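Local structure of 273aa long hypothetical dTDP-4-dehydrorhamnose reductase (Sulfolobus tokodaii, 2GGS) at residues A[163-168]-A[219-224]; A[213-218]-A[231-236]; A[12-17]-A[154-159]. The protein binds NADPH and probably catalyses the reduction of dTDP-4-dehydro-L-rhamnose to dTDP-L-rhamnose. All coordinates share one frame; numbering follows the deposited sequence.

Overall arrangement
Interactions 1 and 2 lie side by side, their centres about 11 Å apart, and share helix 214-224: its N-terminal half packs on strand 231-234, its C-terminal half on helix 160-169. They touch through V164, L168, A218, L219 and V231. Interaction 1 is buried and joined by apolar groups and the aliphatic part of a lysine, whereas interaction 2 is partly buried and adds a carboxylate and a water. Interaction 3 belongs to the NADPH-binding Rossmann region; its centre lies about 19 Å from that of interaction 1 and 23 Å from that of interaction 2, closer to the centre of the molecule. Its main links are polar: a salt bridge, a lysine and a backbone N-H, the last two bonded to the diphosphate.

Interaction 1 of 3, residues A[163-168]-A[219-224]; sequences YVYKTL and LKIKEK
I221 reaches from helix 214-224 to V164 and Y165 on helix 160-169, and has more area buried here than any other residue of the two segments. Its CG1 lies against V164 CG1 at 3.5 Å. V164 presents this methyl by holding it anti to the backbone N (chi1 177°), while CG2 lies beside the backbone N. Beyond CG1, the I221 CD1 methyl comes up to the backbone N and the CB of Y165, 3.3 Å from I221 CD1 to Y165 CB, beside the edge of the ring and not over a face. The chi1 of I221, 117°, is far from a staggered value, so the closeness of this approach should be read with caution. The helices cross at -52° with axes 9.5 Å apart, close to the angle at which ridges of residues four apart settle into each other's grooves; V164 and L168 have that spacing. The pair belongs to the C-terminal part of the chain, which in relatives of this reductase forms the substrate-binding lobe. One turn on, L168 sets CD1 across the stem of K222 at about a right angle. The contact is tight, 3.5 Å from L168 CD1 to K222 CB, with K222 CG close behind. K222 thus uses its aliphatic part against the neighbouring helix, while its NZ bonds to the carbonyl O of L227. The ring of Y165 meets F225 edge-to-face.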
loop_
_atom_site.group_PDB
_atom_site.type_symbol
_atom_site.label_atom_id
_atom_site.label_comp_id
_atom_site.label_asym_id
_atom_site.label_seq_id
_atom_site.Cartn_x
_atom_site.Cartn_y
_atom_site.Cartn_z
ATOM N N TYR A 163 -10.566 5.650 -10.812
ATOM C CA TYR A 163 -11.969 5.992 -10.612
ATOM C C TYR A 163 -12.283 7.317 -11.332
ATOM O O TYR A 163 -13.283 7.412 -12.040
ATOM C CB TYR A 163 -12.311 6.096 -9.131
ATOM C CG TYR A 163 -13.518 6.944 -8.839
ATOM C CD1 TYR A 163 -14.829 6.458 -9.045
ATOM C CD2 TYR A 163 -13.362 8.233 -8.359
ATOM C CE1 TYR A 163 -15.945 7.265 -8.774
ATOM C CE2 TYR A 163 -14.450 9.038 -8.085
ATOM C CZ TYR A 163 -15.744 8.554 -8.295
ATOM O OH TYR A 163 -16.795 9.413 -8.001
ATOM N N VAL A 164 -11.409 8.311 -11.180
ATOM C CA VAL A 164 -11.598 9.606 -11.876
ATOM C C VAL A 164 -11.627 9.434 -13.396
ATOM O O VAL A 164 -12.538 9.943 -14.077
ATOM C CB VAL A 164 -10.491 10.646 -11.528
ATOM C CG1 VAL A 164 -10.698 11.917 -12.333
ATOM C CG2 VAL A 164 -10.515 11.007 -10.048
ATOM N N TYR A 165 -10.623 8.742 -13.935
ATOM C CA TYR A 165 -10.469 8.582 -15.398
ATOM C C TYR A 165 -11.698 7.898 -15.979
ATOM O O TYR A 165 -12.285 8.394 -16.955
ATOM C CB TYR A 165 -9.193 7.797 -15.769
ATOM C CG TYR A 165 -8.959 7.634 -17.274
ATOM C CD1 TYR A 165 -8.306 8.617 -18.023
ATOM C CD2 TYR A 165 -9.399 6.501 -17.938
ATOM C CE1 TYR A 165 -8.103 8.464 -19.412
ATOM C CE2 TYR A 165 -9.204 6.330 -19.302
ATOM C CZ TYR A 165 -8.562 7.309 -20.038
ATOM O OH TYR A 165 -8.390 7.112 -21.391
ATOM N N LYS A 166 -12.087 6.772 -15.377
ATOM C CA LYS A 166 -13.224 5.967 -15.876
ATOM C C LYS A 166 -14.545 6.709 -15.728
ATOM O O LYS A 166 -15.350 6.713 -16.655
ATOM C CB LYS A 166 -13.297 4.581 -15.199
ATOM C CG LYS A 166 -11.940 3.883 -15.070
ATOM C CD LYS A 166 -12.005 2.356 -15.077
ATOM C CE LYS A 166 -11.273 1.793 -16.302
ATOM N NZ LYS A 166 -10.842 0.364 -16.116
ATOM N N THR A 167 -14.760 7.355 -14.584
ATOM C CA THR A 167 -15.995 8.098 -14.322
ATOM C C THR A 167 -16.162 9.289 -15.288
ATOM O O THR A 167 -17.232 9.433 -15.918
ATOM C CB THR A 167 -16.054 8.557 -12.852
ATOM O OG1 THR A 167 -16.021 7.404 -12.007
ATOM C CG2 THR A 167 -17.310 9.356 -12.540
ATOM N N LEU A 168 -15.115 10.117 -15.411
ATOM C CA LEU A 168 -15.184 11.331 -16.246
ATOM C C LEU A 168 -15.301 11.018 -17.720
ATOM O O LEU A 168 -15.977 11.748 -18.436
ATOM C CB LEU A 168 -13.984 12.272 -16.024
ATOM C CG LEU A 168 -13.809 12.895 -14.632
ATOM C CD1 LEU A 168 -12.600 13.859 -14.610
ATOM C CD2 LEU A 168 -15.075 13.600 -14.142
ATOM N N LEU A 219 -9.019 17.035 -11.245
ATOM C CA LEU A 219 -9.034 18.048 -12.307
ATOM C C LEU A 219 -7.782 17.997 -13.186
ATOM O O LEU A 219 -7.877 18.271 -14.397
ATOM C CB LEU A 219 -9.219 19.452 -11.732
ATOM C CG LEU A 219 -10.600 19.788 -11.176
ATOM C CD1 LEU A 219 -10.643 21.182 -10.558
ATOM C CD2 LEU A 219 -11.668 19.676 -12.251
ATOM N N LYS A 220 -6.626 17.663 -12.595
ATOM C CA LYS A 220 -5.407 17.425 -13.381
ATOM C C LYS A 220 -5.647 16.298 -14.343
ATOM O O LYS A 220 -5.264 16.432 -15.520
ATOM C CB LYS A 220 -4.171 17.037 -12.549
ATOM C CG LYS A 220 -3.515 18.149 -11.811
ATOM C CD LYS A 220 -2.232 17.626 -11.172
ATOM C CE LYS A 220 -1.111 17.584 -12.203
ATOM N NZ LYS A 220 -0.862 18.981 -12.684
ATOM N N ILE A 221 -6.264 15.193 -13.892
ATOM C CA ILE A 221 -6.466 14.107 -14.837
ATOM C C ILE A 221 -7.553 14.443 -15.872
ATOM O O ILE A 221 -7.404 14.088 -17.037
ATOM C CB ILE A 221 -6.568 12.635 -14.270
ATOM C CG1 ILE A 221 -7.925 12.000 -14.530
ATOM C CG2 ILE A 221 -5.937 12.392 -12.870
ATOM C CD1 ILE A 221 -7.903 10.550 -14.388
ATOM N N LYS A 222 -8.588 15.175 -15.468
ATOM C CA LYS A 222 -9.561 15.738 -16.428
ATOM C C LYS A 222 -8.870 16.595 -17.503
ATOM O O LYS A 222 -9.074 16.359 -18.689
ATOM C CB LYS A 222 -10.660 16.535 -15.711
ATOM C CG LYS A 222 -11.856 16.919 -16.592
ATOM C CD LYS A 222 -12.923 17.615 -15.817
ATOM C CE LYS A 222 -13.778 18.585 -16.670
ATOM N NZ LYS A 222 -13.989 18.149 -18.058
ATOM N N GLU A 223 -8.061 17.571 -17.074
ATOM C CA GLU A 223 -7.284 18.457 -17.964
ATOM C C GLU A 223 -6.358 17.626 -18.841
ATOM O O GLU A 223 -6.269 17.853 -20.062
ATOM C CB GLU A 223 -6.462 19.477 -17.141
ATOM C CG GLU A 223 -5.499 20.433 -17.966
ATOM C CD GLU A 223 -4.425 21.192 -17.124
ATOM O OE1 GLU A 223 -3.959 22.245 -17.589
ATOM O OE2 GLU A 223 -4.013 20.759 -16.000
ATOM N N LYS A 224 -5.684 16.648 -18.230
ATOM C CA LYS A 224 -4.675 15.853 -18.949
ATOM C C LYS A 224 -5.246 15.198 -20.209
ATOM O O LYS A 224 -4.582 15.145 -21.249
ATOM C CB LYS A 224 -4.035 14.804 -18.030
ATOM C CG LYS A 224 -2.747 14.180 -18.598
ATOM C CD LYS A 224 -1.809 13.697 -17.495
ATOM C CE LYS A 224 -0.462 13.223 -18.059
ATOM N NZ LYS A 224 -0.462 11.756 -18.317
#

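Interaction 2 of 3, residues A[213-218]-A[231-236]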
loop_
_atom_site.group_PDB
_atom_site.type_symbol
_atom_site.label_atom_id
_atom_site.label_comp_id
_atom_site.label_asym_id
_atom_site.label_seq_id
_atom_site.Cartn_x
_atom_site.Cartn_y
_atom_site.Cartn_z
ATOM N N SER A 213 -4.536 17.527 -3.077
ATOM C CA SER A 213 -5.939 17.322 -2.745
ATOM C C SER A 213 -6.571 16.390 -3.777
ATOM O O SER A 213 -6.121 16.316 -4.934
ATOM C CB SER A 213 -6.683 18.686 -2.665
ATOM O OG SER A 213 -6.890 19.241 -3.962
ATOM N N ARG A 214 -7.640 15.683 -3.389
ATOM C CA ARG A 214 -8.312 14.847 -4.381
ATOM C C ARG A 214 -8.866 15.682 -5.527
ATOM O O ARG A 214 -8.865 15.251 -6.680
ATOM C CB ARG A 214 -9.465 14.081 -3.722
ATOM C CG ARG A 214 -9.027 12.772 -3.050
ATOM C CD ARG A 214 -8.510 12.967 -1.689
ATOM N NE ARG A 214 -8.342 11.689 -0.966
ATOM C CZ ARG A 214 -7.738 11.571 0.208
ATOM N NH1 ARG A 214 -7.208 12.631 0.811
ATOM N NH2 ARG A 214 -7.653 10.375 0.780
ATOM N N PHE A 215 -9.353 16.874 -5.184
ATOM C CA PHE A 215 -9.970 17.780 -6.161
ATOM C C PHE A 215 -8.948 18.176 -7.217
ATOM O O PHE A 215 -9.195 18.045 -8.424
ATOM C CB PHE A 215 -10.517 19.015 -5.443
ATOM C CG PHE A 215 -11.364 19.930 -6.330
ATOM C CD1 PHE A 215 -12.495 19.442 -6.979
ATOM C CD2 PHE A 215 -11.041 21.275 -6.457
ATOM C CE1 PHE A 215 -13.298 20.271 -7.803
ATOM C CE2 PHE A 215 -11.828 22.125 -7.269
ATOM C CZ PHE A 215 -12.974 21.606 -7.926
ATOM N N GLU A 216 -7.781 18.630 -6.772
ATOM C CA GLU A 216 -6.805 19.063 -7.762
ATOM C C GLU A 216 -6.401 17.852 -8.600
ATOM O O GLU A 216 -6.268 17.948 -9.820
ATOM C CB GLU A 216 -5.580 19.738 -7.144
ATOM C CG GLU A 216 -4.569 20.118 -8.239
ATOM C CD GLU A 216 -3.233 20.664 -7.762
ATOM O OE1 GLU A 216 -2.849 20.429 -6.600
ATOM O OE2 GLU A 216 -2.539 21.310 -8.611
ATOM N N LEU A 217 -6.213 16.701 -7.939
ATOM C CA LEU A 217 -5.773 15.512 -8.667
ATOM C C LEU A 217 -6.767 15.123 -9.754
ATOM O O LEU A 217 -6.375 14.840 -10.884
ATOM C CB LEU A 217 -5.530 14.337 -7.703
ATOM C CG LEU A 217 -5.081 13.006 -8.317
ATOM C CD1 LEU A 217 -3.852 13.198 -9.196
ATOM C CD2 LEU A 217 -4.776 12.023 -7.216
ATOM N N ALA A 218 -8.054 15.160 -9.405
ATOM C CA ALA A 218 -9.124 14.785 -10.312
ATOM C C ALA A 218 -9.153 15.735 -11.517
ATOM O O ALA A 218 -9.253 15.287 -12.649
ATOM C CB ALA A 218 -10.452 14.793 -9.575
ATOM N N VAL A 231 -16.144 17.475 -12.048
ATOM C CA VAL A 231 -15.592 17.175 -10.748
ATOM C C VAL A 231 -16.206 18.090 -9.714
ATOM O O VAL A 231 -16.069 19.317 -9.792
ATOM C CB VAL A 231 -14.037 17.281 -10.701
ATOM C CG1 VAL A 231 -13.528 16.855 -9.316
ATOM C CG2 VAL A 231 -13.417 16.451 -11.809
ATOM N N LYS A 232 -16.863 17.472 -8.733
ATOM C CA LYS A 232 -17.397 18.172 -7.577
ATOM C C LYS A 232 -16.704 17.724 -6.310
ATOM O O LYS A 232 -16.718 16.536 -5.964
ATOM C CB LYS A 232 -18.912 17.948 -7.449
ATOM C CG LYS A 232 -19.722 18.611 -8.523
ATOM C CD LYS A 232 -21.162 18.807 -8.070
ATOM C CE LYS A 232 -22.070 19.196 -9.237
ATOM N NZ LYS A 232 -23.499 18.769 -9.050
ATOM N N GLU A 233 -16.099 18.683 -5.631
ATOM C CA GLU A 233 -15.524 18.461 -4.319
ATOM C C GLU A 233 -16.632 18.405 -3.267
ATOM O O GLU A 233 -17.539 19.249 -3.250
ATOM C CB GLU A 233 -14.550 19.579 -3.991
ATOM C CG GLU A 233 -13.639 19.329 -2.805
ATOM C CD GLU A 233 -12.571 20.406 -2.671
ATOM O OE1 GLU A 233 -12.866 21.584 -2.985
ATOM O OE2 GLU A 233 -11.422 20.103 -2.295
ATOM N N VAL A 234 -16.544 17.428 -2.373
ATOM C CA VAL A 234 -17.535 17.279 -1.294
ATOM C C VAL A 234 -16.829 17.140 0.070
ATOM O O VAL A 234 -15.741 16.560 0.146
ATOM C CB VAL A 234 -18.488 16.081 -1.569
ATOM C CG1 VAL A 234 -19.321 16.315 -2.818
ATOM C CG2 VAL A 234 -17.729 14.780 -1.726
ATOM N N ASP A 235 -17.434 17.671 1.140
ATOM C CA ASP A 235 -16.849 17.562 2.491
ATOM C C ASP A 235 -16.838 16.110 2.904
ATOM O O ASP A 235 -15.892 15.629 3.544
ATOM C CB ASP A 235 -17.667 18.350 3.523
ATOM C CG ASP A 235 -17.489 19.825 3.399
ATOM O OD1 ASP A 235 -16.338 20.275 3.210
ATOM O OD2 ASP A 235 -18.509 20.546 3.515
ATOM N N GLU A 236 -17.909 15.426 2.523
ATOM C CA GLU A 236 -18.054 14.001 2.729
ATOM C C GLU A 236 -18.617 13.363 1.474
ATOM O O GLU A 236 -19.505 13.920 0.832
ATOM C CB GLU A 236 -18.946 13.728 3.950
ATOM C CG GLU A 236 -18.244 13.991 5.287
ATOM C CD GLU A 236 -16.963 13.169 5.437
ATOM O OE1 GLU A 236 -16.918 12.031 4.894
ATOM O OE2 GLU A 236 -16.003 13.657 6.082
HETATM O O HOH W 1 -10.088 17.691 -2.427
#
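F215 on helix 214-218 faces E233 on strand 231-234 with their CA atoms 5.9 Å apart, the two elements running almost exactly antiparallel (173°) at an axis separation of 8.7 Å. The F215 ring is approached from two directions. V231 comes at its rim: the carbonyl O of V231 lies in the ring plane, 3.5 Å from F215 CE1, and V231 CG1 touches the same border at CD1 and CE1. E233 lies over a face. Its CB makes an off-centre CH-pi contact, 4.1 Å from the F215 ring centroid, and the extended chain carries the carboxylate past F215 CB and CG, nearly parallel to the ring (19° between planes). With CG anti to the backbone N (chi1 -167°), E233 runs along the start of the helix, where its OE2 takes a hydrogen bond of 2.8 Å from a water. That water accepts in turn from F215 N at 3.0 Å, so one water links a backbone N-H of the first helical turn to the carboxylate. S213, the N-cap, holds the next N-H by accepting from E216 N at its OG. A carboxylate near this N-terminus would probably also be favoured by the helix dipole. Deeper in, the chemistry turns apolar: A218 CB rests on V231 CG1 at 3.7 Å, with V231 CG2 a little farther off. This is alpha/beta layer packing, a helix joined by a loop to the strand it covers, and that strand pairs in parallel with 174-177 in the small two-stranded sheet.

Interaction 3 of 3, residues A[12-17]-A[154-159]. With NDP (NADPH dihydro-nicotinamide-adenine-dinucleotide phosphate), chain C.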
loop_
_atom_site.group_PDB
_atom_site.type_symbol
_atom_site.label_atom_id
_atom_site.label_comp_id
_atom_site.label_asym_id
_atom_site.label_seq_id
_atom_site.Cartn_x
_atom_site.Cartn_y
_atom_site.Cartn_z
ATOM N N LEU A 12 0.656 -3.163 -6.058
ATOM C CA LEU A 12 2.063 -3.090 -5.703
ATOM C C LEU A 12 2.748 -4.416 -6.042
ATOM O O LEU A 12 3.785 -4.416 -6.667
ATOM C CB LEU A 12 2.236 -2.743 -4.216
ATOM C CG LEU A 12 3.704 -2.778 -3.787
ATOM C CD1 LEU A 12 4.524 -1.723 -4.593
ATOM C CD2 LEU A 12 3.728 -2.415 -2.298
ATOM N N GLY A 13 2.121 -5.554 -5.699
ATOM C CA GLY A 13 2.746 -6.838 -5.938
ATOM C C GLY A 13 3.068 -7.120 -7.393
ATOM O O GLY A 13 4.104 -7.653 -7.679
ATOM N N ILE A 14 2.156 -6.786 -8.311
ATOM C CA ILE A 14 2.410 -6.957 -9.762
ATOM C C ILE A 14 3.702 -6.247 -10.160
ATOM O O ILE A 14 4.548 -6.821 -10.839
ATOM C CB ILE A 14 1.240 -6.497 -10.597
ATOM C CG1 ILE A 14 0.087 -7.489 -10.371
ATOM C CG2 ILE A 14 1.602 -6.471 -12.128
ATOM C CD1 ILE A 14 -1.242 -7.029 -10.866
ATOM N N GLU A 15 3.804 -4.994 -9.712
ATOM C CA GLU A 15 4.940 -4.168 -10.050
ATOM C C GLU A 15 6.230 -4.652 -9.373
ATOM O O GLU A 15 7.288 -4.694 -10.021
ATOM C CB GLU A 15 4.628 -2.695 -9.770
ATOM C CG GLU A 15 3.457 -2.165 -10.640
ATOM C CD GLU A 15 3.709 -2.298 -12.122
ATOM O OE1 GLU A 15 4.864 -2.074 -12.563
ATOM O OE2 GLU A 15 2.750 -2.612 -12.877
ATOM N N LEU A 16 6.158 -5.023 -8.095
ATOM C CA LEU A 16 7.297 -5.656 -7.427
ATOM C C LEU A 16 7.790 -6.890 -8.171
ATOM O O LEU A 16 8.973 -7.078 -8.363
ATOM C CB LEU A 16 6.933 -6.071 -5.994
ATOM C CG LEU A 16 6.771 -4.971 -4.948
ATOM C CD1 LEU A 16 6.168 -5.435 -3.610
ATOM C CD2 LEU A 16 8.151 -4.317 -4.714
ATOM N N SER A 17 6.860 -7.769 -8.552
ATOM C CA SER A 17 7.230 -8.959 -9.295
ATOM C C SER A 17 8.019 -8.617 -10.576
ATOM O O SER A 17 9.035 -9.232 -10.869
ATOM C CB SER A 17 5.967 -9.751 -9.618
ATOM O OG SER A 17 5.485 -10.288 -8.396
ATOM N N ILE A 154 -1.735 4.255 -3.200
ATOM C CA ILE A 154 -1.192 3.459 -4.295
ATOM C C ILE A 154 -2.189 3.363 -5.425
ATOM O O ILE A 154 -3.341 2.954 -5.209
ATOM C CB ILE A 154 -0.821 2.008 -3.879
ATOM C CG1 ILE A 154 0.208 2.008 -2.734
ATOM C CG2 ILE A 154 -0.250 1.241 -5.081
ATOM C CD1 ILE A 154 0.545 0.564 -2.238
ATOM N N PHE A 155 -1.721 3.667 -6.632
ATOM C CA PHE A 155 -2.583 3.540 -7.814
ATOM C C PHE A 155 -1.944 2.837 -8.990
ATOM O O PHE A 155 -0.761 2.953 -9.261
ATOM C CB PHE A 155 -3.176 4.885 -8.231
ATOM C CG PHE A 155 -2.138 5.876 -8.765
ATOM C CD1 PHE A 155 -1.560 6.797 -7.900
ATOM C CD2 PHE A 155 -1.784 5.886 -10.111
ATOM C CE1 PHE A 155 -0.593 7.710 -8.356
ATOM C CE2 PHE A 155 -0.826 6.822 -10.599
ATOM C CZ PHE A 155 -0.236 7.729 -9.720
ATOM N N ARG A 156 -2.751 2.029 -9.695
ATOM C CA ARG A 156 -2.295 1.300 -10.851
ATOM C C ARG A 156 -3.574 1.067 -11.654
ATOM O O ARG A 156 -4.034 1.978 -12.354
ATOM C CB ARG A 156 -1.608 -0.014 -10.463
ATOM C CG ARG A 156 -0.998 -0.760 -11.635
ATOM C CD ARG A 156 -0.371 -2.085 -11.228
ATOM N NE ARG A 156 0.115 -2.770 -12.405
ATOM C CZ ARG A 156 -0.657 -3.517 -13.195
ATOM N NH1 ARG A 156 -1.940 -3.691 -12.895
ATOM N NH2 ARG A 156 -0.153 -4.088 -14.287
ATOM N N ASN A 157 -4.164 -0.116 -11.495
ATOM C CA ASN A 157 -5.457 -0.423 -12.120
ATOM C C ASN A 157 -6.663 -0.083 -11.229
ATOM O O ASN A 157 -7.832 -0.217 -11.651
ATOM C CB ASN A 157 -5.476 -1.923 -12.439
ATOM C CG ASN A 157 -5.111 -2.754 -11.223
ATOM O OD1 ASN A 157 -3.981 -2.729 -10.743
ATOM N ND2 ASN A 157 -6.071 -3.506 -10.719
ATOM N N LYS A 158 -6.422 0.307 -9.982
ATOM C CA LYS A 158 -7.490 0.894 -9.188
ATOM C C LYS A 158 -6.951 2.110 -8.403
ATOM O O LYS A 158 -5.945 2.678 -8.808
ATOM C CB LYS A 158 -8.190 -0.149 -8.308
ATOM C CG LYS A 158 -7.306 -0.788 -7.313
ATOM C CD LYS A 158 -8.066 -1.821 -6.486
ATOM C CE LYS A 158 -7.147 -2.492 -5.450
ATOM N NZ LYS A 158 -7.937 -3.524 -4.632
ATOM N N GLY A 159 -7.635 2.523 -7.340
ATOM C CA GLY A 159 -7.214 3.732 -6.613
ATOM C C GLY A 159 -7.917 4.904 -7.266
ATOM O O GLY A 159 -8.550 4.756 -8.304
HETATM P PA NDP C . -4.462 -4.571 -3.570
HETATM O O1A NDP C . -5.838 -4.446 -3.064
HETATM O O2A NDP C . -4.325 -4.290 -5.019
HETATM O O5B NDP C . -3.857 -6.002 -3.287
HETATM C C5B NDP C . -4.188 -6.706 -2.104
HETATM C C4B NDP C . -3.398 -7.987 -2.166
HETATM O O4B NDP C . -3.586 -8.665 -0.921
HETATM C C3B NDP C . -3.811 -8.898 -3.311
HETATM O O3B NDP C . -2.655 -9.460 -3.872
HETATM C C2B NDP C . -4.618 -9.972 -2.570
HETATM O O2B NDP C . -4.510 -11.172 -3.274
HETATM C C1B NDP C . -3.848 -10.019 -1.257
HETATM N N9A NDP C . -4.649 -10.635 -0.194
HETATM C C8A NDP C . -5.752 -10.115 0.413
HETATM N N7A NDP C . -6.205 -11.022 1.325
HETATM C C5A NDP C . -5.393 -12.091 1.278
HETATM C C6A NDP C . -5.389 -13.309 1.970
HETATM N N6A NDP C . -6.407 -13.618 2.821
HETATM N N1A NDP C . -4.407 -14.204 1.644
HETATM C C2A NDP C . -3.422 -13.959 0.695
HETATM N N3A NDP C . -3.444 -12.768 0.010
HETATM C C4A NDP C . -4.416 -11.873 0.304
HETATM O O3 NDP C . -3.616 -3.597 -2.587
HETATM P PN NDP C . -2.387 -2.623 -3.000
HETATM O O1N NDP C . -1.418 -3.236 -3.881
HETATM O O2N NDP C . -3.085 -1.372 -3.374
HETATM O O5D NDP C . -1.769 -2.370 -1.546
HETATM C C5D NDP C . -0.513 -2.938 -1.190
HETATM C C4D NDP C . -0.153 -2.632 0.258
HETATM O O4D NDP C . -0.082 -1.233 0.408
HETATM C C3D NDP C . -1.170 -3.124 1.285
HETATM O O3D NDP C . -0.398 -3.441 2.412
HETATM C C2D NDP C . -2.021 -1.910 1.566
HETATM O O2D NDP C . -2.624 -2.010 2.845
HETATM C C1D NDP C . -0.931 -0.813 1.479
HETATM N N1N NDP C . -1.531 0.493 1.183
HETATM C C2N NDP C . -2.418 0.568 0.143
HETATM C C3N NDP C . -2.885 1.786 -0.329
HETATM C C7N NDP C . -3.849 1.800 -1.470
HETATM O O7N NDP C . -4.500 3.006 -1.794
HETATM N N7N NDP C . -4.089 0.680 -2.149
HETATM C C4N NDP C . -2.433 3.086 0.311
HETATM C C5N NDP C . -1.483 2.906 1.472
HETATM C C6N NDP C . -1.072 1.618 1.838
HETATM P P2B NDP C . -5.742 -11.748 -4.226
HETATM O O1X NDP C . -5.033 -12.726 -5.072
HETATM O O2X NDP C . -6.346 -10.611 -4.979
HETATM O O3X NDP C . -6.838 -12.394 -3.339
#
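E15 and R156 form a salt bridge between helix 11-20 of the Rossmann fold, the helix that follows the glycine-rich nucleotide-binding turn, and the loop leading from strand 147-151 to helix 160-169. The R156 NE to E15 OE2 bond is short and straight, 2.7 Å at 174°. It uses the anti lone pair of OE2, which lies in the guanidinium plane, and the two flat groups are nearly coplanar. R156 reaches across with its chain extended from CG to NE, and chi4 of -83° then turns the guanidinium out of that line. There the I14 CG2 methyl sits over one face, 3.7 Å from R156 NH2, while R156 NH1 donates at 3.1 Å to N157 OD1 in the same loop, from above the plane of the N157 amide. A face and two edge positions are thus engaged, which should fix the rotation of the group. E15 OE1 is held separately by R18, so the carboxylate lies between two arginines. Replacing R156 by a leucine would probably leave E15 OE2 without its mate across the contact and N157 OD1 without the NH1 donor. This tight part pairs buried E15 with R156, which, like I14, is partly exposed. The apolar part is looser: L12 CB and I154 CD1 stay 4.2 Å apart, and both residues also touch NADPH. I154 packs along the cofactor, with I154 CD1 3.3 Å from NDP O4D of the ribose and CG1 beside the nicotinamide ring. On the solvent side, exposed K158 stretches to the diphosphate, where K158 NZ donates a hydrogen bond of 2.8 Å to NDP O1A. The other phosphate accepts one backbone bond from the helix, L12 N to NDP O1N, 3.0 Å.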